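Local coordinates for protein galactokinase (Bifidobacterium longum subsp. infantis ATCC 15697 = JCM 1222 = DSM 20088, PDB 6TEQ) that probably phosphorylates galactose with ATP, as a galactokinase of the GHMP kinase family, and binds 2-deoxy-2-fluoro-galactose, at residues G39-H47 with R363-I374; D49-A59 with C198-R209. One frame throughout, in Å; residues are numbered along the deposited sequence. Where two conformers were deposited one is given.

Interaction 1 (G39-H47 with R363-I374); sequences GRVNLIGEH and RMTGGGFGGSII. With GAF (2-deoxy-2-fluoro-alpha-D-galactopyranose), chain M.
One wall of the galactose pocket of this GHMP kinase forms where the GRVNLIGEH run of the galactokinase signature meets the glycine-rich TGGGFGG motif, with R363 and G366 converging on E46. R363 sends both NH1 and NH2 end-on to one oxygen, OE2 of E46, from one face of the carboxylate. The NH1 arm is the shorter, 2.9 Å from OE2 with an N-H...O angle of 162°, and the guanidinium and carboxylate planes lie 22° apart. The backbone N of G366 adds a weak bond to OE2. The chain of E46, bent at chi2 (73°), turns OE2 to R363 and leaves OE1 beside the sugar, 2.5 Å from O6 of GAF. ND2 of N42 meets OE1 from above the carboxylate plane at 2.9 Å. With an alanine in place of E46, R363 would probably lose its buried counter-charge and ND2 of N42 one of its acceptors.

The imidazole of H47 is held at both nitrogens: NE2 bonds almost straight, in the ring plane, to G367 O at 2.7 Å, and ND1 pairs with Y50 OH. One ring face lies over C6 of GAF, while the backbone N of H47 donates to O6 at 2.9 Å. Along the strand, OG1 of T365 donates to N42 O at 2.7 Å. NH1 of R40, whose NE is salt-bridged to D191, shares a water with G367 N and O1 of GAF. The bonds imply that R363 and the glycine-rich turn together hold E46 and H47 at the O6 end of the sugar, while G366 and G367 also line the pocket.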
loop_
_atom_site.group_PDB
_atom_site.type_symbol
_atom_site.label_atom_id
_atom_site.label_comp_id
_atom_site.label_asym_id
_atom_site.label_seq_id
_atom_site.Cartn_x
_atom_site.Cartn_y
_atom_site.Cartn_z
ATOM N N GLY A 39 -5.902 2.427 -4.153
ATOM C CA GLY A 39 -5.257 2.118 -2.879
ATOM C C GLY A 39 -5.252 0.613 -2.679
ATOM O O GLY A 39 -5.668 -0.118 -3.573
ATOM N N ARG A 40 -4.746 0.163 -1.529
ATOM C CA ARG A 40 -4.530 -1.269 -1.336
ATOM C C ARG A 40 -4.729 -1.635 0.113
ATOM O O ARG A 40 -4.447 -0.806 1.027
ATOM C CB ARG A 40 -3.127 -1.654 -1.819
ATOM C CG ARG A 40 -1.970 -1.096 -1.018
ATOM C CD ARG A 40 -1.513 -2.012 0.075
ATOM N NE ARG A 40 -0.525 -1.363 0.939
ATOM C CZ ARG A 40 -0.779 -0.625 1.998
ATOM N NH1 ARG A 40 0.237 -0.072 2.659
ATOM N NH2 ARG A 40 -2.004 -0.521 2.498
ATOM N N VAL A 41 -5.038 -2.910 0.335
ATOM C CA VAL A 41 -4.842 -3.525 1.671
ATOM C C VAL A 41 -3.918 -4.734 1.535
ATOM O O VAL A 41 -4.149 -5.629 0.722
ATOM C CB VAL A 41 -6.169 -3.891 2.353
ATOM C CG1 VAL A 41 -6.816 -2.713 3.021
ATOM C CG2 VAL A 41 -7.165 -4.432 1.368
ATOM N N ASN A 42 -2.923 -4.766 2.400
ATOM C CA ASN A 42 -2.019 -5.916 2.478
ATOM C C ASN A 42 -2.728 -6.960 3.326
ATOM O O ASN A 42 -2.965 -6.735 4.499
ATOM C CB ASN A 42 -0.643 -5.534 2.982
ATOM C CG ASN A 42 0.363 -6.601 2.648
ATOM O OD1 ASN A 42 0.131 -7.410 1.753
ATOM N ND2 ASN A 42 1.434 -6.592 3.417
ATOM N N LEU A 43 -3.039 -8.097 2.743
ATOM C CA LEU A 43 -3.743 -9.116 3.529
ATOM C C LEU A 43 -2.790 -9.629 4.606
ATOM O O LEU A 43 -3.231 -9.885 5.732
ATOM C CB LEU A 43 -4.263 -10.238 2.650
ATOM C CG LEU A 43 -5.284 -9.873 1.590
ATOM C CD1 LEU A 43 -5.542 -11.080 0.741
ATOM C CD2 LEU A 43 -6.575 -9.334 2.199
ATOM N N ILE A 44 -1.552 -9.918 4.216
ATOM C CA ILE A 44 -0.525 -10.443 5.141
ATOM C C ILE A 44 0.808 -10.337 4.431
ATOM O O ILE A 44 0.846 -10.161 3.226
ATOM C CB ILE A 44 -0.929 -11.911 5.498
ATOM C CG1 ILE A 44 -0.192 -12.406 6.718
ATOM C CG2 ILE A 44 -0.811 -12.877 4.346
ATOM C CD1 ILE A 44 -0.771 -13.676 7.327
ATOM N N GLY A 45 1.857 -10.358 5.224
ATOM C CA GLY A 45 3.230 -10.159 4.751
ATOM C C GLY A 45 3.611 -8.721 4.931
ATOM O O GLY A 45 3.855 -8.013 3.968
ATOM N N GLU A 46 3.652 -8.324 6.172
ATOM C CA GLU A 46 3.835 -6.947 6.580
ATOM C C GLU A 46 5.254 -6.748 7.086
ATOM O O GLU A 46 5.842 -7.587 7.790
ATOM C CB GLU A 46 2.845 -6.587 7.680
ATOM C CG GLU A 46 2.388 -5.149 7.626
ATOM C CD GLU A 46 1.422 -4.936 6.448
ATOM O OE1 GLU A 46 1.900 -4.460 5.367
ATOM O OE2 GLU A 46 0.205 -5.306 6.565
ATOM N N HIS A 47 5.823 -5.671 6.591
ATOM C CA HIS A 47 7.194 -5.314 6.890
ATOM C C HIS A 47 8.158 -6.362 6.345
ATOM O O HIS A 47 9.235 -6.565 6.944
ATOM C CB HIS A 47 7.335 -4.951 8.317
ATOM C CG HIS A 47 6.850 -3.606 8.665
ATOM N ND1 HIS A 47 7.563 -2.446 8.390
ATOM C CD2 HIS A 47 5.658 -3.202 9.215
ATOM C CE1 HIS A 47 6.809 -1.432 8.780
ATOM N NE2 HIS A 47 5.680 -1.853 9.265
ATOM N N ARG A 363 -6.240 -7.835 11.889
ATOM C CA ARG A 363 -4.869 -7.355 11.984
ATOM C C ARG A 363 -4.822 -5.936 11.467
ATOM O O ARG A 363 -5.534 -5.602 10.520
ATOM C CB ARG A 363 -3.898 -8.238 11.178
ATOM C CG ARG A 363 -4.226 -8.381 9.703
ATOM C CD ARG A 363 -3.353 -9.371 8.975
ATOM N NE ARG A 363 -2.013 -8.864 8.939
ATOM C CZ ARG A 363 -1.533 -7.895 8.151
ATOM N NH1 ARG A 363 -0.346 -7.412 8.409
ATOM N NH2 ARG A 363 -2.162 -7.464 7.102
ATOM N N MET A 364 -3.846 -5.203 11.965
ATOM C CA MET A 364 -3.439 -3.981 11.262
ATOM C C MET A 364 -2.957 -4.335 9.846
ATOM O O MET A 364 -2.487 -5.447 9.600
ATOM C CB MET A 364 -2.358 -3.289 12.045
ATOM C CG MET A 364 -1.061 -4.085 12.281
ATOM S SD MET A 364 0.406 -3.068 12.296
ATOM C CE MET A 364 0.552 -2.709 10.552
ATOM N N THR A 365 -3.073 -3.390 8.925
ATOM C CA THR A 365 -2.556 -3.526 7.544
ATOM C C THR A 365 -1.697 -2.303 7.198
ATOM O O THR A 365 -1.956 -1.172 7.701
ATOM C CB THR A 365 -3.706 -3.693 6.513
ATOM O OG1 THR A 365 -3.185 -4.147 5.253
ATOM C CG2 THR A 365 -4.549 -2.451 6.314
ATOM N N GLY A 366 -0.658 -2.552 6.411
ATOM C CA GLY A 366 0.220 -1.501 5.980
ATOM C C GLY A 366 1.361 -1.270 7.003
ATOM O O GLY A 366 1.686 -2.145 7.766
ATOM N N GLY A 367 1.875 -0.041 7.029
ATOM C CA GLY A 367 3.070 0.264 7.817
ATOM C C GLY A 367 2.850 0.242 9.295
ATOM O O GLY A 367 3.760 -0.073 9.999
ATOM N N GLY A 368 1.660 0.543 9.751
ATOM C CA GLY A 368 1.412 0.661 11.184
ATOM C C GLY A 368 1.505 2.074 11.711
ATOM O O GLY A 368 1.406 3.034 10.936
ATOM N N PHE A 369 1.687 2.161 13.042
ATOM C CA PHE A 369 1.844 3.436 13.801
ATOM C C PHE A 369 0.550 4.218 13.740
ATOM O O PHE A 369 0.543 5.381 14.133
ATOM C CB PHE A 369 3.004 4.245 13.211
ATOM C CG PHE A 369 4.278 3.475 13.094
ATOM C CD1 PHE A 369 4.961 3.103 14.236
ATOM C CD2 PHE A 369 4.816 3.183 11.845
ATOM C CE1 PHE A 369 6.133 2.379 14.121
ATOM C CE2 PHE A 369 6.007 2.495 11.741
ATOM C CZ PHE A 369 6.669 2.105 12.881
ATOM N N GLY A 370 -0.545 3.572 13.351
ATOM C CA GLY A 370 -1.801 4.229 13.031
ATOM C C GLY A 370 -2.434 3.541 11.862
ATOM O O GLY A 370 -1.957 2.439 11.511
ATOM N N GLY A 371 -3.471 4.160 11.298
ATOM C CA GLY A 371 -4.065 3.688 10.056
ATOM C C GLY A 371 -5.147 2.678 10.310
ATOM O O GLY A 371 -6.003 2.885 11.166
ATOM N N SER A 372 -5.127 1.617 9.507
ATOM C CA SER A 372 -6.313 0.736 9.394
ATOM C C SER A 372 -6.058 -0.678 9.907
ATOM O O SER A 372 -4.905 -1.188 9.867
ATOM C CB SER A 372 -6.852 0.680 7.983
ATOM O OG SER A 372 -7.115 1.954 7.445
ATOM N N ILE A 373 -7.149 -1.312 10.291
ATOM C CA ILE A 373 -7.224 -2.754 10.516
ATOM C C ILE A 373 -8.078 -3.367 9.436
ATOM O O ILE A 373 -8.942 -2.733 8.828
ATOM C CB ILE A 373 -7.701 -3.126 11.946
ATOM C CG1 ILE A 373 -9.196 -2.900 12.183
ATOM C CG2 ILE A 373 -6.870 -2.479 12.999
ATOM C CD1 ILE A 373 -9.743 -3.916 13.077
ATOM N N ILE A 374 -7.898 -4.664 9.288
ATOM C CA ILE A 374 -8.734 -5.518 8.449
ATOM C C ILE A 374 -9.149 -6.723 9.275
ATOM O O ILE A 374 -8.477 -7.134 10.204
ATOM C CB ILE A 374 -8.015 -5.910 7.163
ATOM C CG1 ILE A 374 -6.896 -6.897 7.431
ATOM C CG2 ILE A 374 -7.563 -4.653 6.418
ATOM C CD1 ILE A 374 -6.122 -7.339 6.215
HETATM C C1 GAF M . 4.294 0.901 4.257
HETATM C C2 GAF M . 5.222 0.889 3.061
HETATM F F2 GAF M . 4.843 1.870 2.205
HETATM C C3 GAF M . 5.212 -0.447 2.348
HETATM O O3 GAF M . 6.264 -0.492 1.436
HETATM C C4 GAF M . 5.421 -1.620 3.351
HETATM O O4 GAF M . 6.738 -1.679 3.884
HETATM C C5 GAF M . 4.424 -1.493 4.451
HETATM O O5 GAF M . 4.562 -0.242 5.082
HETATM C C6 GAF M . 4.545 -2.573 5.506
HETATM O O6 GAF M . 4.296 -3.867 4.957
HETATM O O1 GAF M . 3.002 0.876 3.680
HETATM O O HOH W 1 0.761 1.922 5.063
#

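Interaction 2 (D49-A59 with C198-R209); sequences DYNAGLCLPIA and CTEGHALLLDCR. With GAF (2-deoxy-2-fluoro-alpha-D-galactopyranose), chain M.
G53 and C208, P57 and L204 are joined by two nearly linear backbone bonds: C208 N lies 2.8 Å from G53 O, and L204 N meets P57 O with an N-H...O angle of 174°. Between them C55 and L206 exchange a reciprocal pair, C55 N to L206 O at 2.9 Å and L206 N to C55 O. At the far end a water bridges A59 N and H202 O. Beside G53, D207 is gripped side-on by R209, whose NE goes to OD1 and NH2 to OD2 at 2.8 Å; OD1 also accepts from R209 N in an Asx turn and is salt-bridged to R268.

The backbone bonds belong to an antiparallel pairing of strands 54-70 and 202-207, C55-L206 being a hydrogen-bonded pair and L54-D207 a non-hydrogen-bonded one. The turn leading into strand 54-70 carries D49; chi1 of 62° turns its carboxylate to the sugar, OD1 2.7 Å from O4 of GAF and OD2, which accepts from L190 N, 2.6 Å from O3.

In the packing, the side chain of L54 crosses that of D207, CD2 lying against CB and CG. With CG anti to the backbone N (chi1 -165°), L56 turns CD1 to the A203 methyl at 3.7 Å. That methyl also meets CG2 of I58, CB of A59 rests 3.7 Å from CB of C198, and SG of C208 lies 3.9 Å from SG of C55.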
loop_
_atom_site.group_PDB
_atom_site.type_symbol
_atom_site.label_atom_id
_atom_site.label_comp_id
_atom_site.label_asym_id
_atom_site.label_seq_id
_atom_site.Cartn_x
_atom_site.Cartn_y
_atom_site.Cartn_z
ATOM N N ASP A 49 8.427 -6.485 2.583
ATOM C CA ASP A 49 8.821 -6.057 1.225
ATOM C C ASP A 49 10.283 -5.595 1.143
ATOM O O ASP A 49 11.016 -6.050 0.224
ATOM C CB ASP A 49 7.837 -5.081 0.645
ATOM C CG ASP A 49 7.620 -3.750 1.323
ATOM O OD1 ASP A 49 7.994 -3.632 2.483
ATOM O OD2 ASP A 49 7.096 -2.839 0.621
ATOM N N TYR A 50 10.692 -4.712 2.031
ATOM C CA TYR A 50 12.042 -4.122 1.984
ATOM C C TYR A 50 13.051 -5.133 2.536
ATOM O O TYR A 50 14.245 -4.864 2.459
ATOM C CB TYR A 50 12.072 -2.788 2.745
ATOM C CG TYR A 50 11.539 -2.793 4.166
ATOM C CD1 TYR A 50 12.319 -3.347 5.190
ATOM C CD2 TYR A 50 10.293 -2.239 4.469
ATOM C CE1 TYR A 50 11.850 -3.395 6.501
ATOM C CE2 TYR A 50 9.832 -2.212 5.782
ATOM C CZ TYR A 50 10.611 -2.804 6.791
ATOM O OH TYR A 50 10.152 -2.770 8.073
ATOM N N ASN A 51 12.579 -6.296 3.016
ATOM C CA ASN A 51 13.444 -7.449 3.408
ATOM C C ASN A 51 13.478 -8.533 2.311
ATOM O O ASN A 51 13.894 -9.659 2.628
ATOM C CB ASN A 51 12.934 -8.011 4.728
ATOM C CG ASN A 51 13.206 -7.083 5.890
ATOM O OD1 ASN A 51 14.355 -6.686 6.062
ATOM N ND2 ASN A 51 12.151 -6.711 6.635
ATOM N N ALA A 52 13.009 -8.243 1.098
ATOM C CA ALA A 52 13.000 -9.176 -0.055
ATOM C C ALA A 52 12.044 -10.353 0.247
ATOM O O ALA A 52 12.263 -11.482 -0.229
ATOM C CB ALA A 52 14.412 -9.673 -0.375
ATOM N N GLY A 53 10.998 -10.113 1.043
ATOM C CA GLY A 53 10.094 -11.169 1.475
ATOM C C GLY A 53 8.920 -11.336 0.547
ATOM O O GLY A 53 8.973 -10.964 -0.619
ATOM N N LEU A 54 7.908 -11.965 1.096
ATOM C CA LEU A 54 6.626 -12.229 0.417
ATOM C C LEU A 54 5.586 -11.286 0.980
ATOM O O LEU A 54 5.596 -11.000 2.196
ATOM C CB LEU A 54 6.130 -13.657 0.643
ATOM C CG LEU A 54 7.086 -14.722 0.131
ATOM C CD1 LEU A 54 6.577 -16.104 0.505
ATOM C CD2 LEU A 54 7.265 -14.619 -1.375
ATOM N N CYS A 55 4.647 -10.882 0.104
ATOM C CA CYS A 55 3.492 -10.027 0.473
ATOM C C CYS A 55 2.258 -10.557 -0.232
ATOM O O CYS A 55 2.393 -11.359 -1.180
ATOM C CB CYS A 55 3.721 -8.558 0.124
ATOM S SG CYS A 55 5.372 -7.940 0.556
ATOM N N LEU A 56 1.101 -10.094 0.211
ATOM C CA LEU A 56 -0.183 -10.511 -0.378
ATOM C C LEU A 56 -1.202 -9.393 -0.340
ATOM O O LEU A 56 -2.178 -9.486 0.412
ATOM C CB LEU A 56 -0.655 -11.774 0.343
ATOM C CG LEU A 56 -1.767 -12.526 -0.365
ATOM C CD1 LEU A 56 -1.272 -13.145 -1.679
ATOM C CD2 LEU A 56 -2.315 -13.600 0.540
ATOM N N PRO A 57 -0.993 -8.343 -1.166
ATOM C CA PRO A 57 -1.998 -7.283 -1.223
ATOM C C PRO A 57 -3.111 -7.541 -2.234
ATOM O O PRO A 57 -3.009 -8.361 -3.115
ATOM C CB PRO A 57 -1.173 -6.074 -1.685
ATOM C CG PRO A 57 -0.083 -6.674 -2.584
ATOM C CD PRO A 57 0.293 -7.988 -1.849
ATOM N N ILE A 58 -4.209 -6.834 -1.960
ATOM C CA ILE A 58 -5.316 -6.622 -2.922
ATOM C C ILE A 58 -5.407 -5.139 -3.193
ATOM O O ILE A 58 -5.038 -4.306 -2.309
ATOM C CB ILE A 58 -6.643 -7.185 -2.409
ATOM C CG1 ILE A 58 -7.093 -6.531 -1.111
ATOM C CG2 ILE A 58 -6.542 -8.690 -2.286
ATOM C CD1 ILE A 58 -8.511 -6.779 -0.746
ATOM N N ALA A 59 -5.921 -4.829 -4.362
ATOM C CA ALA A 59 -6.224 -3.434 -4.708
ATOM C C ALA A 59 -7.637 -3.156 -4.209
ATOM O O ALA A 59 -8.583 -3.968 -4.461
ATOM C CB ALA A 59 -6.130 -3.232 -6.184
ATOM N N CYS A 198 -2.248 -5.715 -9.254
ATOM C CA CYS A 198 -3.356 -6.549 -8.737
ATOM C C CYS A 198 -4.379 -6.785 -9.833
ATOM O O CYS A 198 -4.426 -5.987 -10.810
ATOM C CB CYS A 198 -3.974 -5.937 -7.506
ATOM S SG CYS A 198 -2.976 -6.105 -6.010
ATOM N N THR A 199 -5.177 -7.813 -9.651
ATOM C CA THR A 199 -6.319 -8.048 -10.542
ATOM C C THR A 199 -7.596 -8.270 -9.721
ATOM O O THR A 199 -7.574 -8.698 -8.570
ATOM C CB THR A 199 -6.027 -9.202 -11.497
ATOM O OG1 THR A 199 -5.866 -10.416 -10.738
ATOM C CG2 THR A 199 -4.800 -8.975 -12.351
ATOM N N GLU A 200 -8.697 -8.002 -10.348
ATOM C CA GLU A 200 -10.023 -8.181 -9.719
ATOM C C GLU A 200 -10.212 -9.647 -9.298
ATOM O O GLU A 200 -9.819 -10.555 -10.036
ATOM C CB GLU A 200 -11.130 -7.768 -10.664
ATOM C CG GLU A 200 -12.506 -7.800 -10.019
ATOM C CD GLU A 200 -13.212 -9.157 -9.933
ATOM O OE1 GLU A 200 -12.920 -10.052 -10.799
ATOM O OE2 GLU A 200 -14.047 -9.337 -8.980
ATOM N N GLY A 201 -10.701 -9.837 -8.083
ATOM C CA GLY A 201 -10.944 -11.169 -7.509
ATOM C C GLY A 201 -9.690 -11.934 -7.098
ATOM O O GLY A 201 -9.835 -13.143 -6.805
ATOM N N HIS A 202 -8.509 -11.320 -7.112
ATOM C CA HIS A 202 -7.248 -11.993 -6.775
ATOM C C HIS A 202 -6.416 -11.132 -5.832
ATOM O O HIS A 202 -6.514 -9.897 -5.906
ATOM C CB HIS A 202 -6.454 -12.262 -8.054
ATOM C CG HIS A 202 -7.120 -13.217 -8.957
ATOM N ND1 HIS A 202 -8.202 -12.858 -9.730
ATOM C CD2 HIS A 202 -6.884 -14.524 -9.169
ATOM C CE1 HIS A 202 -8.569 -13.921 -10.436
ATOM N NE2 HIS A 202 -7.792 -14.978 -10.097
ATOM N N ALA A 203 -5.602 -11.812 -5.021
ATOM C CA ALA A 203 -4.512 -11.212 -4.258
ATOM C C ALA A 203 -3.216 -11.420 -5.032
ATOM O O ALA A 203 -3.097 -12.428 -5.725
ATOM C CB ALA A 203 -4.533 -11.833 -2.868
ATOM N N LEU A 204 -2.306 -10.502 -4.862
ATOM C CA LEU A 204 -1.054 -10.514 -5.561
ATOM C C LEU A 204 0.036 -11.143 -4.672
ATOM O O LEU A 204 0.494 -10.523 -3.649
ATOM C CB LEU A 204 -0.699 -9.082 -5.915
ATOM C CG LEU A 204 0.561 -8.958 -6.776
ATOM C CD1 LEU A 204 0.236 -9.329 -8.202
ATOM C CD2 LEU A 204 1.121 -7.558 -6.715
ATOM N N LEU A 205 0.364 -12.424 -4.855
ATOM C CA LEU A 205 1.496 -13.007 -4.053
ATOM C C LEU A 205 2.801 -12.488 -4.678
ATOM O O LEU A 205 3.200 -12.915 -5.771
ATOM C CB LEU A 205 1.401 -14.530 -4.094
ATOM C CG LEU A 205 2.530 -15.253 -3.410
ATOM C CD1 LEU A 205 2.723 -14.828 -1.959
ATOM C CD2 LEU A 205 2.327 -16.738 -3.544
ATOM N N LEU A 206 3.353 -11.486 -4.013
ATOM C CA LEU A 206 4.476 -10.680 -4.522
ATOM C C LEU A 206 5.731 -11.164 -3.812
ATOM O O LEU A 206 5.817 -11.177 -2.579
ATOM C CB LEU A 206 4.150 -9.221 -4.245
ATOM C CG LEU A 206 5.302 -8.266 -4.517
ATOM C CD1 LEU A 206 5.535 -8.163 -6.006
ATOM C CD2 LEU A 206 4.995 -6.916 -3.927
ATOM N N ASP A 207 6.713 -11.556 -4.612
ATOM C CA ASP A 207 8.008 -11.973 -4.130
ATOM C C ASP A 207 8.986 -10.857 -4.357
ATOM O O ASP A 207 9.221 -10.525 -5.518
ATOM C CB ASP A 207 8.360 -13.293 -4.807
ATOM C CG ASP A 207 9.625 -13.943 -4.271
ATOM O OD1 ASP A 207 10.519 -13.216 -3.791
ATOM O OD2 ASP A 207 9.673 -15.212 -4.329
ATOM N N CYS A 208 9.479 -10.270 -3.271
ATOM C CA CYS A 208 10.252 -9.018 -3.351
ATOM C C CYS A 208 11.756 -9.260 -3.533
ATOM O O CYS A 208 12.494 -8.274 -3.404
ATOM C CB CYS A 208 9.970 -8.190 -2.114
ATOM S SG CYS A 208 8.219 -7.675 -2.114
ATOM N N ARG A 209 12.181 -10.512 -3.839
ATOM C CA ARG A 209 13.630 -10.683 -4.091
ATOM C C ARG A 209 14.007 -9.833 -5.297
ATOM O O ARG A 209 13.364 -9.889 -6.328
ATOM C CB ARG A 209 13.971 -12.146 -4.257
ATOM C CG ARG A 209 13.933 -12.905 -2.943
ATOM C CD ARG A 209 14.095 -14.376 -3.237
ATOM N NE ARG A 209 13.019 -14.970 -4.004
ATOM C CZ ARG A 209 13.086 -16.103 -4.701
ATOM N NH1 ARG A 209 14.205 -16.738 -4.896
ATOM N NH2 ARG A 209 12.001 -16.527 -5.302
HETATM C C1 GAF M . 4.294 0.901 4.257
HETATM C C2 GAF M . 5.222 0.889 3.061
HETATM F F2 GAF M . 4.843 1.870 2.205
HETATM C C3 GAF M . 5.212 -0.447 2.348
HETATM O O3 GAF M . 6.264 -0.492 1.436
HETATM C C4 GAF M . 5.421 -1.620 3.351
HETATM O O4 GAF M . 6.738 -1.679 3.884
HETATM C C5 GAF M . 4.424 -1.493 4.451
HETATM O O5 GAF M . 4.562 -0.242 5.082
HETATM C C6 GAF M . 4.545 -2.573 5.506
HETATM O O6 GAF M . 4.296 -3.867 4.957
HETATM O O1 GAF M . 3.002 0.876 3.680
HETATM O O HOH W 2 -6.924 -6.901 -6.137
#

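How the interactions relate
Followed from the N terminus, the chain first runs through 39-47 on strand 33-42, then through 49-59 on the next strand, 54-70. Interaction 2 closes the shorter loop, with 138 residues between its segments, when 198-209 returns to pair with 49-59. Interaction 1 closes the longer one, 315 residues, when 363-374 reaches back to 39-47, so interaction 2 lies wholly within its span. The two touch directly: L43 N is 2.8 Å from L56 O and V41 O is 2.9 Å from I58 N, both probable hydrogen bonds. Interaction 2 pairs two strands of the sheet holding 33-42; interaction 1 joins that sheet to strands 361-365 and 372-378 of the other, and both border GAF.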